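Local atomic coordinates of mandelate racemase/muconate lactonizing enzyme/Enolase superfamily (Rhodobacter sphaeroides, PDB entry 2HZG), a protein that belongs to the mandelate racemase and muconate lactonizing enzyme branch of the enolase superfamily and carries a metal site in its barrel domain. Residues Y128-S139 / F319-Y330. Sequence-based numbering, arbitrary orientation. Where two conformers were deposited one is given.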
loop_
_atom_site.group_PDB
_atom_site.type_symbol
_atom_site.label_atom_id
_atom_site.label_comp_id
_atom_site.label_asym_id
_atom_site.label_seq_id
_atom_site.Cartn_x
_atom_site.Cartn_y
_atom_site.Cartn_z
ATOM N N TYR A 128 13.937 16.115 -19.970
ATOM C CA TYR A 128 13.890 17.571 -19.864
ATOM C C TYR A 128 15.087 18.200 -20.580
ATOM O O TYR A 128 16.166 17.615 -20.616
ATOM C CB TYR A 128 13.816 18.021 -18.404
ATOM C CG TYR A 128 12.462 17.792 -17.736
ATOM C CD1 TYR A 128 11.278 18.298 -18.301
ATOM C CD2 TYR A 128 12.373 17.101 -16.520
ATOM C CE1 TYR A 128 10.041 18.110 -17.685
ATOM C CE2 TYR A 128 11.124 16.904 -15.890
ATOM C CZ TYR A 128 9.970 17.418 -16.475
ATOM O OH TYR A 128 8.751 17.222 -15.866
ATOM N N SER A 129 14.885 19.384 -21.151
ATOM C CA SER A 129 15.955 20.072 -21.880
ATOM C C SER A 129 16.757 21.003 -20.974
ATOM O O SER A 129 17.871 21.411 -21.320
ATOM C CB SER A 129 15.396 20.850 -23.086
ATOM O OG SER A 129 14.663 21.995 -22.682
ATOM N N ALA A 130 16.186 21.324 -19.813
ATOM C CA ALA A 130 16.799 22.256 -18.875
ATOM C C ALA A 130 16.383 21.910 -17.442
ATOM O O ALA A 130 15.356 21.254 -17.237
ATOM C CB ALA A 130 16.392 23.697 -19.225
ATOM N N SER A 131 17.206 22.330 -16.477
ATOM C CA SER A 131 16.868 22.283 -15.059
ATOM C C SER A 131 16.712 23.713 -14.531
ATOM O O SER A 131 17.687 24.459 -14.379
ATOM C CB SER A 131 17.927 21.534 -14.271
ATOM O OG SER A 131 17.660 21.568 -12.885
ATOM N N HIS A 132 15.468 24.080 -14.260
ATOM C CA HIS A 132 15.118 25.448 -13.882
ATOM C C HIS A 132 15.188 25.677 -12.379
ATOM O O HIS A 132 14.965 24.752 -11.578
ATOM C CB HIS A 132 13.710 25.768 -14.404
ATOM C CG HIS A 132 13.600 25.719 -15.898
ATOM N ND1 HIS A 132 14.187 26.661 -16.717
ATOM C CD2 HIS A 132 12.960 24.854 -16.720
ATOM C CE1 HIS A 132 13.926 26.369 -17.981
ATOM N NE2 HIS A 132 13.176 25.282 -18.010
ATOM N N GLY A 133 15.480 26.923 -12.008
ATOM C CA GLY A 133 15.557 27.324 -10.616
ATOM C C GLY A 133 14.232 27.213 -9.889
ATOM O O GLY A 133 13.173 27.582 -10.412
ATOM N N LYS A 134 14.298 26.647 -8.695
ATOM C CA LYS A 134 13.131 26.532 -7.831
ATOM C C LYS A 134 13.360 27.356 -6.582
ATOM O O LYS A 134 14.467 27.416 -6.056
ATOM C CB LYS A 134 12.878 25.074 -7.430
ATOM C CG LYS A 134 12.921 24.080 -8.587
ATOM C CD LYS A 134 11.703 24.232 -9.486
ATOM C CE LYS A 134 11.730 23.212 -10.601
ATOM N NZ LYS A 134 10.775 23.620 -11.642
ATOM N N ARG A 135 12.288 27.972 -6.101
ATOM C CA ARG A 135 12.339 28.795 -4.911
ATOM C C ARG A 135 11.995 27.912 -3.696
ATOM O O ARG A 135 10.844 27.480 -3.550
ATOM C CB ARG A 135 11.368 29.976 -5.083
ATOM C CG ARG A 135 11.230 30.869 -3.856
ATOM C CD ARG A 135 12.455 31.763 -3.657
ATOM N NE ARG A 135 12.722 32.594 -4.835
ATOM C CZ ARG A 135 13.810 33.349 -4.993
ATOM N NH1 ARG A 135 14.742 33.394 -4.046
ATOM N NH2 ARG A 135 13.959 34.059 -6.099
ATOM N N PRO A 136 12.997 27.639 -2.831
ATOM C CA PRO A 136 12.829 26.676 -1.736
ATOM C C PRO A 136 12.013 27.266 -0.581
ATOM O O PRO A 136 12.259 28.409 -0.156
ATOM C CB PRO A 136 14.272 26.385 -1.285
ATOM C CG PRO A 136 15.028 27.678 -1.612
ATOM C CD PRO A 136 14.350 28.235 -2.854
ATOM N N TYR A 137 11.027 26.514 -0.100
ATOM C CA TYR A 137 10.367 26.904 1.131
ATOM C C TYR A 137 10.973 26.082 2.249
ATOM O O TYR A 137 11.309 24.916 2.050
ATOM C CB TYR A 137 8.845 26.783 1.020
ATOM C CG TYR A 137 8.242 25.376 0.956
ATOM C CD1 TYR A 137 8.128 24.578 2.111
ATOM C CD2 TYR A 137 7.723 24.882 -0.235
ATOM C CE1 TYR A 137 7.532 23.284 2.049
ATOM C CE2 TYR A 137 7.098 23.607 -0.301
ATOM C CZ TYR A 137 7.028 22.823 0.849
ATOM O OH TYR A 137 6.450 21.582 0.800
ATOM N N ALA A 138 11.173 26.709 3.404
ATOM C CA ALA A 138 11.760 26.042 4.542
ATOM C C ALA A 138 10.731 25.101 5.132
ATOM O O ALA A 138 9.651 25.537 5.539
ATOM C CB ALA A 138 12.241 27.080 5.604
ATOM N N SER A 139 11.056 23.810 5.183
ATOM C CA SER A 139 10.092 22.839 5.641
ATOM C C SER A 139 10.430 22.383 7.044
ATOM O O SER A 139 11.479 21.793 7.273
ATOM C CB SER A 139 9.979 21.648 4.669
ATOM O OG SER A 139 8.793 20.936 4.955
ATOM N N PHE A 319 10.360 17.487 -12.024
ATOM C CA PHE A 319 9.813 18.767 -12.467
ATOM C C PHE A 319 10.894 19.794 -12.779
ATOM O O PHE A 319 10.609 20.986 -12.867
ATOM C CB PHE A 319 8.687 19.302 -11.528
ATOM C CG PHE A 319 9.143 19.858 -10.163
ATOM C CD1 PHE A 319 8.805 21.171 -9.793
ATOM C CD2 PHE A 319 9.801 19.052 -9.219
ATOM C CE1 PHE A 319 9.140 21.683 -8.545
ATOM C CE2 PHE A 319 10.164 19.552 -7.976
ATOM C CZ PHE A 319 9.827 20.886 -7.623
ATOM N N ALA A 320 12.125 19.310 -12.990
ATOM C CA ALA A 320 13.273 20.167 -13.299
ATOM C C ALA A 320 12.984 21.058 -14.511
ATOM O O ALA A 320 13.293 22.243 -14.512
ATOM C CB ALA A 320 14.520 19.320 -13.558
ATOM N N GLY A 321 12.386 20.476 -15.545
ATOM C CA GLY A 321 12.158 21.198 -16.791
ATOM C C GLY A 321 10.853 21.953 -16.851
ATOM O O GLY A 321 10.547 22.555 -17.877
ATOM N N LEU A 322 10.086 21.936 -15.760
ATOM C CA LEU A 322 8.837 22.696 -15.693
ATOM C C LEU A 322 9.063 24.056 -15.032
ATOM O O LEU A 322 8.986 24.206 -13.803
ATOM C CB LEU A 322 7.750 21.899 -14.967
ATOM C CG LEU A 322 7.450 20.501 -15.504
ATOM C CD1 LEU A 322 6.298 19.911 -14.686
ATOM C CD2 LEU A 322 7.113 20.517 -17.003
ATOM N N GLU A 323 9.371 25.049 -15.866
ATOM C CA GLU A 323 9.831 26.323 -15.379
ATOM C C GLU A 323 8.855 27.024 -14.439
ATOM O O GLU A 323 9.290 27.621 -13.456
ATOM C CB GLU A 323 10.192 27.236 -16.542
ATOM C CG GLU A 323 10.865 28.526 -16.073
ATOM C CD GLU A 323 11.417 29.362 -17.214
ATOM O OE1 GLU A 323 11.243 28.978 -18.399
ATOM O OE2 GLU A 323 12.034 30.400 -16.910
ATOM N N ALA A 324 7.554 26.936 -14.724
ATOM C CA ALA A 324 6.548 27.662 -13.957
ATOM C C ALA A 324 6.242 27.006 -12.609
ATOM O O ALA A 324 5.772 27.674 -11.696
ATOM C CB ALA A 324 5.253 27.864 -14.780
ATOM N N ASP A 325 6.503 25.704 -12.485
ATOM C CA ASP A 325 6.361 25.033 -11.187
ATOM C C ASP A 325 7.580 25.343 -10.338
ATOM O O ASP A 325 8.495 24.540 -10.201
ATOM C CB ASP A 325 6.087 23.536 -11.367
ATOM C CG ASP A 325 4.650 23.274 -11.833
ATOM O OD1 ASP A 325 3.966 24.216 -12.271
ATOM O OD2 ASP A 325 4.187 22.140 -11.758
ATOM N N ARG A 326 7.581 26.549 -9.790
ATOM C CA ARG A 326 8.803 27.155 -9.258
ATOM C C ARG A 326 9.069 26.907 -7.797
ATOM O O ARG A 326 10.165 27.120 -7.338
ATOM C CB ARG A 326 8.808 28.665 -9.515
ATOM C CG ARG A 326 8.829 28.979 -10.983
ATOM C CD ARG A 326 9.437 30.350 -11.324
ATOM N NE ARG A 326 9.581 30.505 -12.775
ATOM C CZ ARG A 326 8.598 30.892 -13.595
ATOM N NH1 ARG A 326 7.388 31.174 -13.108
ATOM N NH2 ARG A 326 8.821 30.994 -14.909
ATOM N N ILE A 327 8.086 26.501 -7.029
ATOM C CA ILE A 327 8.417 26.281 -5.630
ATOM C C ILE A 327 8.833 24.815 -5.374
ATOM O O ILE A 327 8.392 23.904 -6.090
ATOM C CB ILE A 327 7.316 26.764 -4.688
ATOM C CG1 ILE A 327 6.311 25.676 -4.431
ATOM C CG2 ILE A 327 6.628 28.051 -5.239
ATOM C CD1 ILE A 327 5.914 25.671 -3.018
ATOM N N CYS A 328 9.722 24.618 -4.401
ATOM C CA CYS A 328 10.098 23.283 -3.977
ATOM C C CYS A 328 10.173 23.229 -2.478
ATOM O O CYS A 328 10.450 24.242 -1.823
ATOM C CB CYS A 328 11.435 22.835 -4.594
ATOM S SG CYS A 328 12.881 23.778 -4.039
ATOM N N GLU A 329 9.926 22.040 -1.944
ATOM C CA GLU A 329 10.146 21.768 -0.537
ATOM C C GLU A 329 11.630 21.614 -0.230
ATOM O O GLU A 329 12.360 20.895 -0.924
ATOM C CB GLU A 329 9.379 20.520 -0.084
ATOM C CG GLU A 329 9.423 20.306 1.415
ATOM C CD GLU A 329 8.451 19.245 1.922
ATOM O OE1 GLU A 329 7.997 18.406 1.111
ATOM O OE2 GLU A 329 8.156 19.229 3.157
ATOM N N TYR A 330 12.056 22.272 0.839
ATOM C CA TYR A 330 13.433 22.208 1.284
ATOM C C TYR A 330 13.488 21.854 2.774
ATOM O O TYR A 330 13.036 22.632 3.597
ATOM C CB TYR A 330 14.145 23.550 1.019
ATOM C CG TYR A 330 15.629 23.474 1.286
ATOM C CD1 TYR A 330 16.526 23.072 0.281
ATOM C CD2 TYR A 330 16.134 23.730 2.556
ATOM C CE1 TYR A 330 17.905 22.967 0.549
ATOM C CE2 TYR A 330 17.500 23.630 2.833
ATOM C CZ TYR A 330 18.374 23.258 1.819
ATOM O OH TYR A 330 19.712 23.153 2.109
HETATM O O HOH W 1 12.292 23.699 -20.114
HETATM O O HOH W 2 11.280 26.360 -12.243
HETATM O O HOH W 3 12.616 30.004 -11.680
#
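K134 sends its ammonium group into the turns of 319-330 that precede strand 327-330. Its chain, bent at chi2 (-72°), lays CE over one face of the F319 ring and brings NZ to F319 O at 2.9 Å and D325 O at 2.8 Å; a water that also donates to G133 O and E323 O accepts a third bond. F319 O is shared, since L322 N reaches it from the opposite face of its carbonyl plane. Further back, H132 N meets A320 O in a nearly straight bond (174°), while E323 CB sits over the imidazole and the carboxylate stacks almost parallel to it. A second water joins H132 NE2 to G321 O, and G321 itself lies against a face of the Y128 ring.

Beyond K134 the chains run as parallel strands, the first and eighth of the barrel, closing it through five bonds: R135 N to R326 O (2.6 Å), C328 N to R135 O, Y137 N to C328 O, Y330 N to Y137 O and S139 N to Y330 O. On the Y137 and E329 side, the tyrosine ring lies over E329 CA. S139 OG donates to the anti lone pair of E329 OE2 at 2.6 Å; K165 forms a salt bridge with that oxygen and also bonds Y137 OH, while T305 N holds E329 OE1. Gripped at both oxygens, the E329 carboxylate is fixed in its rotation, and its side chain lies about 5 Å from a bound sodium ion, whereas the charge of K134 is met by two backbone carbonyls and a water.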